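Local coordinates for cytolethal distending toxin protein B (Haemophilus ducreyi, PDB 1SR4) that probably acts as the DNase I-like nuclease subunit of a three-chain bacterial genotoxin, damaging the DNA of host cells, at residues B[29-34]-B[69-74]; B[62-67]-B[111-116]; B[171-176]-B[255-260]. All coordinates share one frame; numbering follows the deposited sequence.

Interaction 1: B[29-34]-B[69-74]; sequences QLLSGE and YTWNLG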
ATOM      1  N   GLN B  29      -0.918   3.113   4.966  1.00  7.75           N
ATOM      2  CA  GLN B  29       0.446   2.598   4.978  1.00  9.40           C
ATOM      3  C   GLN B  29       1.379   3.346   4.017  1.00 10.61           C
ATOM      4  O   GLN B  29       2.574   3.493   4.297  1.00 10.07           O
ATOM      5  CB  GLN B  29       0.431   1.077   4.683  1.00 11.71           C
ATOM      6  CG  GLN B  29      -0.139   0.262   5.862  1.00 11.32           C
ATOM      7  CD  GLN B  29      -0.435  -1.213   5.547  1.00 15.30           C
ATOM      8  OE1 GLN B  29       0.012  -1.752   4.531  1.00 14.92           O
ATOM      9  NE2 GLN B  29      -1.189  -1.875   6.446  1.00 14.77           N
ATOM     10  N   LEU B  30       0.852   3.841   2.900  1.00  9.03           N
ATOM     11  CA  LEU B  30       1.694   4.563   1.944  1.00 10.99           C
ATOM     12  C   LEU B  30       2.171   5.906   2.509  1.00 10.04           C
ATOM     13  O   LEU B  30       3.211   6.439   2.100  1.00  9.59           O
ATOM     14  CB  LEU B  30       0.931   4.808   0.625  1.00  7.28           C
ATOM     15  CG  LEU B  30       0.445   3.547  -0.113  1.00 11.50           C
ATOM     16  CD1 LEU B  30      -0.264   3.980  -1.391  1.00  9.14           C
ATOM     17  CD2 LEU B  30       1.613   2.605  -0.453  1.00  7.56           C
ATOM     18  N   LEU B  31       1.402   6.452   3.441  1.00  9.21           N
ATOM     19  CA  LEU B  31       1.738   7.746   4.041  1.00 11.97           C
ATOM     20  C   LEU B  31       2.527   7.699   5.358  1.00 12.28           C
ATOM     21  O   LEU B  31       3.030   8.718   5.809  1.00 14.52           O
ATOM     22  CB  LEU B  31       0.441   8.533   4.283  1.00 10.30           C
ATOM     23  CG  LEU B  31      -0.394   8.866   3.042  1.00 12.28           C
ATOM     24  CD1 LEU B  31      -1.837   9.182   3.440  1.00 12.63           C
ATOM     25  CD2 LEU B  31       0.243  10.028   2.308  1.00 13.41           C
ATOM     26  N   SER B  32       2.646   6.536   5.981  1.00 15.09           N
ATOM     27  CA  SER B  32       3.330   6.506   7.270  1.00 16.44           C
ATOM     28  C   SER B  32       4.809   6.207   7.279  1.00 16.40           C
ATOM     29  O   SER B  32       5.406   5.865   6.256  1.00 15.50           O
ATOM     30  CB  SER B  32       2.619   5.548   8.219  1.00 16.44           C
ATOM     31  OG  SER B  32       2.615   4.248   7.703  1.00 18.84           O
ATOM     32  N   GLY B  33       5.396   6.371   8.462  1.00 16.48           N
ATOM     33  CA  GLY B  33       6.802   6.094   8.638  1.00 16.22           C
ATOM     34  C   GLY B  33       7.700   7.127   8.006  1.00 17.02           C
ATOM     35  O   GLY B  33       7.236   8.043   7.333  1.00 16.84           O
ATOM     36  N   GLU B  34       8.996   6.961   8.241  1.00 18.18           N
ATOM     37  CA  GLU B  34      10.041   7.835   7.719  1.00 19.53           C
ATOM     38  C   GLU B  34      10.054   7.890   6.197  1.00 17.95           C
ATOM     39  O   GLU B  34      10.474   8.887   5.618  1.00 16.45           O
ATOM     40  CB  GLU B  34      11.421   7.333   8.192  1.00 24.10           C
ATOM     41  CG  GLU B  34      11.939   7.919   9.511  1.00 31.51           C
ATOM     42  CD  GLU B  34      13.231   7.235   9.989  1.00 35.53           C
ATOM     43  OE1 GLU B  34      14.073   6.893   9.136  1.00 36.84           O
ATOM     44  OE2 GLU B  34      13.409   7.046  11.217  1.00 39.59           O
ATOM     45  N   TYR B  69      -9.829  18.899   1.913  1.00 11.90           N
ATOM     46  CA  TYR B  69     -10.233  18.219   3.143  1.00 10.49           C
ATOM     47  C   TYR B  69      -8.990  17.991   3.996  1.00 11.71           C
ATOM     48  O   TYR B  69      -7.866  18.082   3.502  1.00  9.18           O
ATOM     49  CB  TYR B  69     -10.812  16.825   2.845  1.00 10.92           C
ATOM     50  CG  TYR B  69     -12.154  16.808   2.160  1.00 12.68           C
ATOM     51  CD1 TYR B  69     -13.317  16.476   2.865  1.00 13.62           C
ATOM     52  CD2 TYR B  69     -12.263  17.120   0.812  1.00 12.52           C
ATOM     53  CE1 TYR B  69     -14.566  16.458   2.223  1.00 17.52           C
ATOM     54  CE2 TYR B  69     -13.494  17.106   0.164  1.00 17.35           C
ATOM     55  CZ  TYR B  69     -14.641  16.777   0.871  1.00 17.56           C
ATOM     56  OH  TYR B  69     -15.857  16.796   0.225  1.00 21.78           O
ATOM     57  N   THR B  70      -9.206  17.709   5.278  1.00 11.42           N
ATOM     58  CA  THR B  70      -8.115  17.324   6.159  1.00 11.89           C
ATOM     59  C   THR B  70      -8.534  15.933   6.650  1.00 12.13           C
ATOM     60  O   THR B  70      -9.731  15.609   6.745  1.00 11.89           O
ATOM     61  CB  THR B  70      -7.901  18.267   7.381  1.00 12.95           C
ATOM     62  OG1 THR B  70      -9.094  18.336   8.167  1.00 13.84           O
ATOM     63  CG2 THR B  70      -7.470  19.667   6.917  1.00 15.52           C
ATOM     64  N   TRP B  71      -7.547  15.101   6.940  1.00 11.39           N
ATOM     65  CA  TRP B  71      -7.812  13.745   7.381  1.00 10.44           C
ATOM     66  C   TRP B  71      -6.757  13.409   8.415  1.00  9.84           C
ATOM     67  O   TRP B  71      -5.570  13.599   8.170  1.00 10.06           O
ATOM     68  CB  TRP B  71      -7.724  12.808   6.174  1.00  9.48           C
ATOM     69  CG  TRP B  71      -7.910  11.358   6.480  1.00 11.41           C
ATOM     70  CD1 TRP B  71      -8.766  10.806   7.382  1.00 12.39           C
ATOM     71  CD2 TRP B  71      -7.263  10.265   5.818  1.00 12.51           C
ATOM     72  NE1 TRP B  71      -8.699   9.434   7.328  1.00 13.16           N
ATOM     73  CE2 TRP B  71      -7.783   9.075   6.372  1.00 13.37           C
ATOM     74  CE3 TRP B  71      -6.300  10.179   4.805  1.00 12.98           C
ATOM     75  CZ2 TRP B  71      -7.368   7.808   5.949  1.00 14.05           C
ATOM     76  CZ3 TRP B  71      -5.886   8.918   4.380  1.00 14.24           C
ATOM     77  CH2 TRP B  71      -6.423   7.749   4.955  1.00 14.67           C
ATOM     78  N   ASN B  72      -7.196  12.927   9.570  1.00  9.21           N
ATOM     79  CA  ASN B  72      -6.281  12.604  10.656  1.00  9.14           C
ATOM     80  C   ASN B  72      -5.876  11.137  10.641  1.00  9.00           C
ATOM     81  O   ASN B  72      -6.692  10.266  10.921  1.00 11.09           O
ATOM     82  CB  ASN B  72      -6.932  12.957  12.000  1.00  8.67           C
ATOM     83  CG  ASN B  72      -5.993  12.748  13.175  1.00  9.43           C
ATOM     84  OD1 ASN B  72      -4.807  12.436  12.988  1.00  9.33           O
ATOM     85  ND2 ASN B  72      -6.515  12.917  14.392  1.00  8.98           N
ATOM     86  N   LEU B  73      -4.614  10.869  10.319  1.00  9.67           N
ATOM     87  CA  LEU B  73      -4.103   9.497  10.266  1.00 10.59           C
ATOM     88  C   LEU B  73      -3.761   8.994  11.672  1.00 12.04           C
ATOM     89  O   LEU B  73      -3.458   7.813  11.869  1.00 12.45           O
ATOM     90  CB  LEU B  73      -2.845   9.432   9.386  1.00 11.55           C
ATOM     91  CG  LEU B  73      -2.981   9.891   7.929  1.00  9.94           C
ATOM     92  CD1 LEU B  73      -1.592  10.014   7.304  1.00 13.84           C
ATOM     93  CD2 LEU B  73      -3.838   8.901   7.146  1.00 12.97           C
ATOM     94  N   GLY B  74      -3.779   9.904  12.640  1.00 10.06           N
ATOM     95  CA  GLY B  74      -3.494   9.520  14.005  1.00  9.21           C
ATOM     96  C   GLY B  74      -4.751   9.585  14.855  1.00 10.22           C
ATOM     97  O   GLY B  74      -5.872   9.572  14.333  1.00 11.14           O
TER

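Interaction 2: B[62-67]-B[111-116]; sequences GGTPIE and IVHSDS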
ATOM      1  N   GLY B  62     -13.822  26.904 -11.535  1.00 46.77           N
ATOM      2  CA  GLY B  62     -14.171  26.412 -12.854  1.00 44.80           C
ATOM      3  C   GLY B  62     -15.246  25.342 -12.788  1.00 43.77           C
ATOM      4  O   GLY B  62     -15.806  25.084 -11.718  1.00 44.75           O
ATOM      5  N   GLY B  63     -15.529  24.709 -13.924  1.00 41.56           N
ATOM      6  CA  GLY B  63     -16.552  23.675 -13.962  1.00 38.94           C
ATOM      7  C   GLY B  63     -16.174  22.345 -13.326  1.00 36.92           C
ATOM      8  O   GLY B  63     -17.053  21.598 -12.881  1.00 37.07           O
ATOM      9  N   THR B  64     -14.881  22.033 -13.293  1.00 33.39           N
ATOM     10  CA  THR B  64     -14.433  20.778 -12.700  1.00 29.58           C
ATOM     11  C   THR B  64     -14.323  20.938 -11.191  1.00 28.00           C
ATOM     12  O   THR B  64     -13.644  21.829 -10.696  1.00 25.88           O
ATOM     13  CB  THR B  64     -13.063  20.326 -13.247  1.00 28.35           C
ATOM     14  OG1 THR B  64     -13.155  20.125 -14.658  1.00 27.87           O
ATOM     15  CG2 THR B  64     -12.646  19.015 -12.604  1.00 27.14           C
ATOM     16  N   PRO B  65     -15.004  20.065 -10.443  1.00 26.73           N
ATOM     17  CA  PRO B  65     -14.992  20.100  -8.982  1.00 25.81           C
ATOM     18  C   PRO B  65     -13.614  19.807  -8.371  1.00 25.71           C
ATOM     19  O   PRO B  65     -12.846  18.987  -8.879  1.00 23.66           O
ATOM     20  CB  PRO B  65     -16.031  19.043  -8.612  1.00 26.64           C
ATOM     21  CG  PRO B  65     -15.887  18.035  -9.724  1.00 26.72           C
ATOM     22  CD  PRO B  65     -15.796  18.926 -10.942  1.00 26.75           C
ATOM     23  N   ILE B  66     -13.304  20.502  -7.288  1.00 24.45           N
ATOM     24  CA  ILE B  66     -12.045  20.301  -6.589  1.00 25.06           C
ATOM     25  C   ILE B  66     -12.260  20.889  -5.201  1.00 23.76           C
ATOM     26  O   ILE B  66     -12.628  22.053  -5.062  1.00 23.67           O
ATOM     27  CB  ILE B  66     -10.868  20.985  -7.343  1.00 27.12           C
ATOM     28  CG1 ILE B  66      -9.530  20.415  -6.861  1.00 29.80           C
ATOM     29  CG2 ILE B  66     -10.926  22.494  -7.181  1.00 29.78           C
ATOM     30  CD1 ILE B  66      -9.214  20.683  -5.418  1.00 30.95           C
ATOM     31  N   GLU B  67     -12.064  20.071  -4.173  1.00 20.44           N
ATOM     32  CA  GLU B  67     -12.288  20.524  -2.807  1.00 19.04           C
ATOM     33  C   GLU B  67     -11.139  20.120  -1.902  1.00 16.27           C
ATOM     34  O   GLU B  67     -10.432  19.149  -2.177  1.00 15.71           O
ATOM     35  CB  GLU B  67     -13.586  19.920  -2.264  1.00 21.28           C
ATOM     36  CG  GLU B  67     -14.828  20.270  -3.052  1.00 26.80           C
ATOM     37  CD  GLU B  67     -16.013  19.404  -2.654  1.00 31.09           C
ATOM     38  OE1 GLU B  67     -15.897  18.160  -2.707  1.00 31.57           O
ATOM     39  OE2 GLU B  67     -17.063  19.965  -2.287  1.00 34.70           O
ATOM     40  N   ILE B 111      -6.375  22.621 -12.974  1.00 18.84           N
ATOM     41  CA  ILE B 111      -7.118  21.572 -13.653  1.00 19.05           C
ATOM     42  C   ILE B 111      -6.771  21.779 -15.124  1.00 18.62           C
ATOM     43  O   ILE B 111      -6.946  22.876 -15.651  1.00 18.33           O
ATOM     44  CB  ILE B 111      -8.660  21.695 -13.472  1.00 20.50           C
ATOM     45  CG1 ILE B 111      -9.080  21.275 -12.060  1.00 22.69           C
ATOM     46  CG2 ILE B 111      -9.370  20.800 -14.466  1.00 19.38           C
ATOM     47  CD1 ILE B 111      -8.858  22.339 -11.014  1.00 27.07           C
ATOM     48  N   VAL B 112      -6.252  20.751 -15.781  1.00 16.45           N
ATOM     49  CA  VAL B 112      -5.894  20.873 -17.189  1.00 16.63           C
ATOM     50  C   VAL B 112      -6.546  19.759 -17.998  1.00 17.29           C
ATOM     51  O   VAL B 112      -6.408  18.572 -17.673  1.00 16.94           O
ATOM     52  CB  VAL B 112      -4.366  20.822 -17.385  1.00 16.25           C
ATOM     53  CG1 VAL B 112      -4.005  21.039 -18.853  1.00 14.25           C
ATOM     54  CG2 VAL B 112      -3.711  21.898 -16.540  1.00 17.33           C
ATOM     55  N   HIS B 113      -7.281  20.151 -19.039  1.00 17.37           N
ATOM     56  CA  HIS B 113      -7.958  19.189 -19.899  1.00 17.78           C
ATOM     57  C   HIS B 113      -7.090  18.786 -21.070  1.00 17.46           C
ATOM     58  O   HIS B 113      -6.142  19.496 -21.425  1.00 17.30           O
ATOM     59  CB  HIS B 113      -9.266  19.780 -20.439  1.00 18.38           C
ATOM     60  CG  HIS B 113     -10.298  20.017 -19.383  1.00 20.55           C
ATOM     61  ND1 HIS B 113     -10.320  21.155 -18.605  1.00 21.58           N
ATOM     62  CD2 HIS B 113     -11.312  19.236 -18.939  1.00 20.30           C
ATOM     63  CE1 HIS B 113     -11.301  21.062 -17.724  1.00 23.24           C
ATOM     64  NE2 HIS B 113     -11.919  19.907 -17.905  1.00 21.91           N
ATOM     65  N   SER B 114      -7.412  17.640 -21.663  1.00 17.49           N
ATOM     66  CA  SER B 114      -6.701  17.163 -22.842  1.00 16.92           C
ATOM     67  C   SER B 114      -7.515  17.732 -24.018  1.00 18.28           C
ATOM     68  O   SER B 114      -8.445  18.498 -23.792  1.00 15.88           O
ATOM     69  CB  SER B 114      -6.698  15.638 -22.872  1.00 16.46           C
ATOM     70  OG  SER B 114      -8.013  15.129 -22.694  1.00 16.79           O
ATOM     71  N   ASP B 115      -7.176  17.361 -25.249  1.00 19.61           N
ATOM     72  CA  ASP B 115      -7.900  17.862 -26.420  1.00 21.82           C
ATOM     73  C   ASP B 115      -9.378  17.478 -26.426  1.00 22.18           C
ATOM     74  O   ASP B 115      -9.750  16.376 -26.018  1.00 19.39           O
ATOM     75  CB  ASP B 115      -7.275  17.345 -27.722  1.00 21.39           C
ATOM     76  CG  ASP B 115      -6.026  18.114 -28.127  1.00 25.71           C
ATOM     77  OD1 ASP B 115      -5.779  19.204 -27.567  1.00 26.01           O
ATOM     78  OD2 ASP B 115      -5.297  17.628 -29.023  1.00 29.39           O
ATOM     79  N   SER B 116     -10.214  18.395 -26.905  1.00 23.37           N
ATOM     80  CA  SER B 116     -11.648  18.145 -26.998  1.00 24.11           C
ATOM     81  C   SER B 116     -11.878  16.887 -27.821  1.00 21.93           C
ATOM     82  O   SER B 116     -11.244  16.686 -28.854  1.00 22.06           O
ATOM     83  CB  SER B 116     -12.357  19.330 -27.669  1.00 27.51           C
ATOM     84  OG  SER B 116     -12.397  20.453 -26.800  1.00 31.79           O
TER

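Interaction 3: B[171-176]-B[255-260]; sequences SWMVVG and VSFVRD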
ATOM      1  N   SER B 171       8.597  23.672 -11.670  1.00 17.04           N
ATOM      2  CA  SER B 171       8.892  22.305 -12.047  1.00 15.67           C
ATOM      3  C   SER B 171       7.530  21.624 -11.880  1.00 16.31           C
ATOM      4  O   SER B 171       6.771  21.984 -10.981  1.00 15.83           O
ATOM      5  CB  SER B 171       9.905  21.681 -11.084  1.00 16.71           C
ATOM      6  OG  SER B 171      11.223  22.115 -11.365  1.00 18.84           O
ATOM      7  N   TRP B 172       7.201  20.671 -12.744  1.00 15.75           N
ATOM      8  CA  TRP B 172       5.928  19.967 -12.630  1.00 15.13           C
ATOM      9  C   TRP B 172       6.110  18.471 -12.880  1.00 16.27           C
ATOM     10  O   TRP B 172       6.995  18.063 -13.630  1.00 16.14           O
ATOM     11  CB  TRP B 172       4.862  20.537 -13.578  1.00 13.31           C
ATOM     12  CG  TRP B 172       5.263  20.727 -15.018  1.00 15.16           C
ATOM     13  CD1 TRP B 172       5.758  21.866 -15.585  1.00 15.77           C
ATOM     14  CD2 TRP B 172       5.129  19.777 -16.084  1.00 15.26           C
ATOM     15  NE1 TRP B 172       5.930  21.688 -16.936  1.00 17.42           N
ATOM     16  CE2 TRP B 172       5.552  20.415 -17.269  1.00 14.76           C
ATOM     17  CE3 TRP B 172       4.693  18.445 -16.152  1.00 16.38           C
ATOM     18  CZ2 TRP B 172       5.549  19.776 -18.511  1.00 16.44           C
ATOM     19  CZ3 TRP B 172       4.691  17.803 -17.395  1.00 16.15           C
ATOM     20  CH2 TRP B 172       5.116  18.474 -18.554  1.00 18.28           C
ATOM     21  N   MET B 173       5.259  17.677 -12.236  1.00 14.66           N
ATOM     22  CA  MET B 173       5.295  16.220 -12.299  1.00 15.52           C
ATOM     23  C   MET B 173       3.865  15.693 -12.494  1.00 15.10           C
ATOM     24  O   MET B 173       2.980  16.010 -11.707  1.00 15.31           O
ATOM     25  CB  MET B 173       5.837  15.718 -10.969  1.00 17.01           C
ATOM     26  CG  MET B 173       6.602  14.453 -11.014  1.00 22.96           C
ATOM     27  SD  MET B 173       7.185  14.072  -9.348  1.00 23.91           S
ATOM     28  CE  MET B 173       7.385  12.376  -9.523  1.00 20.03           C
ATOM     29  N   VAL B 174       3.655  14.884 -13.526  1.00 14.43           N
ATOM     30  CA  VAL B 174       2.346  14.315 -13.834  1.00 13.45           C
ATOM     31  C   VAL B 174       2.446  12.832 -13.468  1.00 13.74           C
ATOM     32  O   VAL B 174       3.204  12.091 -14.083  1.00 13.32           O
ATOM     33  CB  VAL B 174       2.032  14.493 -15.334  1.00 12.71           C
ATOM     34  CG1 VAL B 174       0.667  13.914 -15.654  1.00 13.78           C
ATOM     35  CG2 VAL B 174       2.089  15.974 -15.684  1.00 12.85           C
ATOM     36  N   VAL B 175       1.680  12.417 -12.463  1.00 14.93           N
ATOM     37  CA  VAL B 175       1.738  11.048 -11.942  1.00 13.68           C
ATOM     38  C   VAL B 175       0.396  10.327 -11.923  1.00 12.40           C
ATOM     39  O   VAL B 175      -0.600  10.865 -11.454  1.00 11.24           O
ATOM     40  CB  VAL B 175       2.261  11.065 -10.493  1.00 15.30           C
ATOM     41  CG1 VAL B 175       2.531   9.648 -10.005  1.00 14.15           C
ATOM     42  CG2 VAL B 175       3.517  11.944 -10.416  1.00 15.03           C
ATOM     43  N   GLY B 176       0.374   9.088 -12.393  1.00 12.18           N
ATOM     44  CA  GLY B 176      -0.882   8.378 -12.364  1.00 11.62           C
ATOM     45  C   GLY B 176      -0.949   7.168 -13.258  1.00 11.08           C
ATOM     46  O   GLY B 176       0.066   6.580 -13.614  1.00 11.06           O
ATOM     47  N   VAL B 255       3.257   3.014  -6.701  1.00  8.40           N
ATOM     48  CA  VAL B 255       4.566   3.322  -7.271  1.00  7.90           C
ATOM     49  C   VAL B 255       5.092   4.602  -6.626  1.00  8.36           C
ATOM     50  O   VAL B 255       4.338   5.559  -6.475  1.00  7.02           O
ATOM     51  CB  VAL B 255       4.436   3.547  -8.786  1.00  8.53           C
ATOM     52  CG1 VAL B 255       5.809   3.915  -9.389  1.00  8.28           C
ATOM     53  CG2 VAL B 255       3.872   2.277  -9.442  1.00  6.03           C
ATOM     54  N   SER B 256       6.366   4.622  -6.238  1.00  7.79           N
ATOM     55  CA  SER B 256       6.925   5.814  -5.615  1.00  9.82           C
ATOM     56  C   SER B 256       8.010   6.421  -6.499  1.00  8.94           C
ATOM     57  O   SER B 256       8.572   5.744  -7.363  1.00  8.35           O
ATOM     58  CB  SER B 256       7.498   5.464  -4.239  1.00  9.10           C
ATOM     59  OG  SER B 256       8.526   4.508  -4.411  1.00 15.08           O
ATOM     60  N   PHE B 257       8.285   7.704  -6.284  1.00  9.64           N
ATOM     61  CA  PHE B 257       9.278   8.443  -7.054  1.00  9.65           C
ATOM     62  C   PHE B 257      10.079   9.170  -5.977  1.00 10.43           C
ATOM     63  O   PHE B 257       9.574  10.080  -5.332  1.00 11.28           O
ATOM     64  CB  PHE B 257       8.559   9.419  -8.002  1.00 10.14           C
ATOM     65  CG  PHE B 257       7.523   8.744  -8.868  1.00  9.52           C
ATOM     66  CD1 PHE B 257       7.878   8.140 -10.071  1.00  8.90           C
ATOM     67  CD2 PHE B 257       6.213   8.608  -8.413  1.00  9.65           C
ATOM     68  CE1 PHE B 257       6.944   7.399 -10.805  1.00 11.04           C
ATOM     69  CE2 PHE B 257       5.268   7.868  -9.140  1.00 10.51           C
ATOM     70  CZ  PHE B 257       5.626   7.264 -10.328  1.00 10.22           C
ATOM     71  N   VAL B 258      11.323   8.732  -5.787  1.00 11.33           N
ATOM     72  CA  VAL B 258      12.202   9.237  -4.734  1.00 12.83           C
ATOM     73  C   VAL B 258      13.613   9.510  -5.264  1.00 14.48           C
ATOM     74  O   VAL B 258      14.091   8.802  -6.148  1.00 12.75           O
ATOM     75  CB  VAL B 258      12.287   8.181  -3.595  1.00 13.90           C
ATOM     76  CG1 VAL B 258      13.071   8.711  -2.409  1.00 16.98           C
ATOM     77  CG2 VAL B 258      10.873   7.784  -3.152  1.00 14.72           C
ATOM     78  N   ARG B 259      14.274  10.527  -4.711  1.00 14.91           N
ATOM     79  CA  ARG B 259      15.636  10.884  -5.117  1.00 17.11           C
ATOM     80  C   ARG B 259      16.586   9.689  -4.967  1.00 17.68           C
ATOM     81  O   ARG B 259      16.516   8.964  -3.971  1.00 17.42           O
ATOM     82  CB  ARG B 259      16.133  12.035  -4.241  1.00 19.76           C
ATOM     83  CG  ARG B 259      17.476  12.627  -4.632  1.00 25.18           C
ATOM     84  CD  ARG B 259      17.791  13.800  -3.721  1.00 27.24           C
ATOM     85  NE  ARG B 259      17.991  13.346  -2.347  1.00 32.99           N
ATOM     86  CZ  ARG B 259      17.525  13.974  -1.271  1.00 35.65           C
ATOM     87  NH1 ARG B 259      16.818  15.093  -1.400  1.00 35.81           N
ATOM     88  NH2 ARG B 259      17.774  13.487  -0.059  1.00 38.00           N
ATOM     89  N   ASP B 260      17.467   9.477  -5.942  1.00 17.86           N
ATOM     90  CA  ASP B 260      18.418   8.372  -5.848  1.00 19.59           C
ATOM     91  C   ASP B 260      19.287   8.608  -4.612  1.00 21.26           C
ATOM     92  O   ASP B 260      19.642   9.745  -4.301  1.00 20.30           O
ATOM     93  CB  ASP B 260      19.344   8.302  -7.073  1.00 19.30           C
ATOM     94  CG  ASP B 260      18.594   8.066  -8.374  1.00 21.81           C
ATOM     95  OD1 ASP B 260      17.641   7.270  -8.380  1.00 19.84           O
ATOM     96  OD2 ASP B 260      18.974   8.667  -9.402  1.00 22.07           O
TER

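Interaction 1: B[29-34]-B[69-74]
CD1 of Leu-31 reaches the six-membered ring of the Trp-71 indole obliquely, while CD2 of Leu-73 lies on one face of the indole, 3.4 Å above the ring plane and displaced toward the rim. This is helix-on-sheet packing in the DNase I-like fold: the C-terminal part of helix 20-31 rests against the end of strand 67-72 and the turn after it. Val-27 and Arg-28 of the same helix also touch the indole. With CG of Trp-71 opposite the backbone N (chi1 177°), the ring is directed at the helix, and its CZ3 lies 4.2 Å from CD1 of Leu-31. The two leucines meet at about a right angle, CD1 of Leu-73 lying 3.9 Å from CB and 4.0 Å from CD1 of Leu-31. All three side chains are buried, and the contact between the segments is purely apolar. Leu-73 sits just past the strand, inside an Asx turn: the backbone N of Gly-74 donates to OD1 of Asn-72 over 2.8 Å, with an N-H...O angle of 146°. The donor approaches from above the amide carbonyl plane, 52° out of it, and OD1 accepts a second bond from the backbone N of Asn-80.

Interaction 2: B[62-67]-B[111-116]
Thr-64 and Ile-111 form the closely packed part of this contact, in which the loop leading into strand 67-72 meets the end of strand 108-112. The first strand belongs to the larger sheet of the DNase I-like sandwich and the second is the outermost strand of the smaller one, so the contact bridges the two sheets at a margin of the fold. The CG2 methyl of Ile-111 nestles against the threonine branch point, 3.9 Å from CB and 3.8 Å from OG1 of Thr-64, with CG2 of Thr-64 slightly farther off at 4.2 Å. Deeper in, the delta methyl of Ile-111 faces CG2 of the buried Ile-66 at 4.4 Å, a looser apolar touch that turns the contact toward the interior, where Ile-66 also packs on Tyr-85.

The outer side is different. His-113, an exposed residue beyond the strand, runs past Thr-64 in the opposite direction and presents a ring edge to it. OG1 of Thr-64 lies near the imidazole plane, 3.5 Å from NE2 and 3.7 Å from CE1 of His-113. With chi1 at -61°, OG1 stands beside the threonine backbone N and serves both neighbours, CG2 of Ile-111 and the imidazole edge, whereas CG2 of Thr-64 meets the isoleucine alone of the two.

The chemistry is thus graded, from methyl against methyl where Ile-111 meets the buried Ile-66 to hydroxyl beside imidazole at the surface, which suggests that apolar packing holds the inner part, while the polar groups outside probably also meet water.

Interaction 3: B[171-176]-B[255-260]
Strands 171-175 and 255-259 belong to the two opposing sheets of the DNase I-like beta sandwich, and they meet through side chains in the layer between them. Their nearest alpha carbons, those of Val-175 and Phe-257, are 9.4 Å apart, a separation suited to face-to-face sheet packing. Phe-257 is the centre of the contact. Met-173 and Val-175, two residues apart on one strand and so on the same side of it, both point toward Phe-257 and touch it at different places.

The methionine works near the base of the aromatic side chain, its CE lying 3.5 Å from CB and 3.7 Å from CG of Phe-257. Its chain is extended beyond CG (chi2 178°, chi3 157°), which carries the terminal methyl across the interlayer from its own sheet. Val-175 engages the far part of the ring: CG1 is 3.4 Å from CE2, a close approach for two carbons, and 3.9 Å from CZ of Phe-257. Both methyls meet the ring obliquely. Thr-9 of strand 7-11 and Ala-218 of strand 216-221 each touch both Val-175 and Phe-257, continuing the layer on the two sheets.

Two methyls, the Phe-257 methylene and its ring carbons make up the contact, and all three residues are buried. The two sheets are therefore joined here by dispersion and the exclusion of water, with no directional polar bond between these segments.

From the N terminus, helix 20-31 leads to interaction 1, which closes a loop of 34 residues by bringing strand 67-72 and the residue after it back to the helix. Interaction 2 opens within that loop, at 62-67, and closes beyond it at 111-116, so the two cross; 62-67 and 69-74 are separated by a single residue, although the contact centres are 27 Å apart. Interaction 3 follows in series, joining 171-176 to the C-terminal strand across 78 intervening residues. Interaction 1 fixes a helix on the larger sheet, whereas interactions 2 and 3 link the larger sheet to the smaller, at a margin and in the central interior respectively, about 21 Å apart between centres.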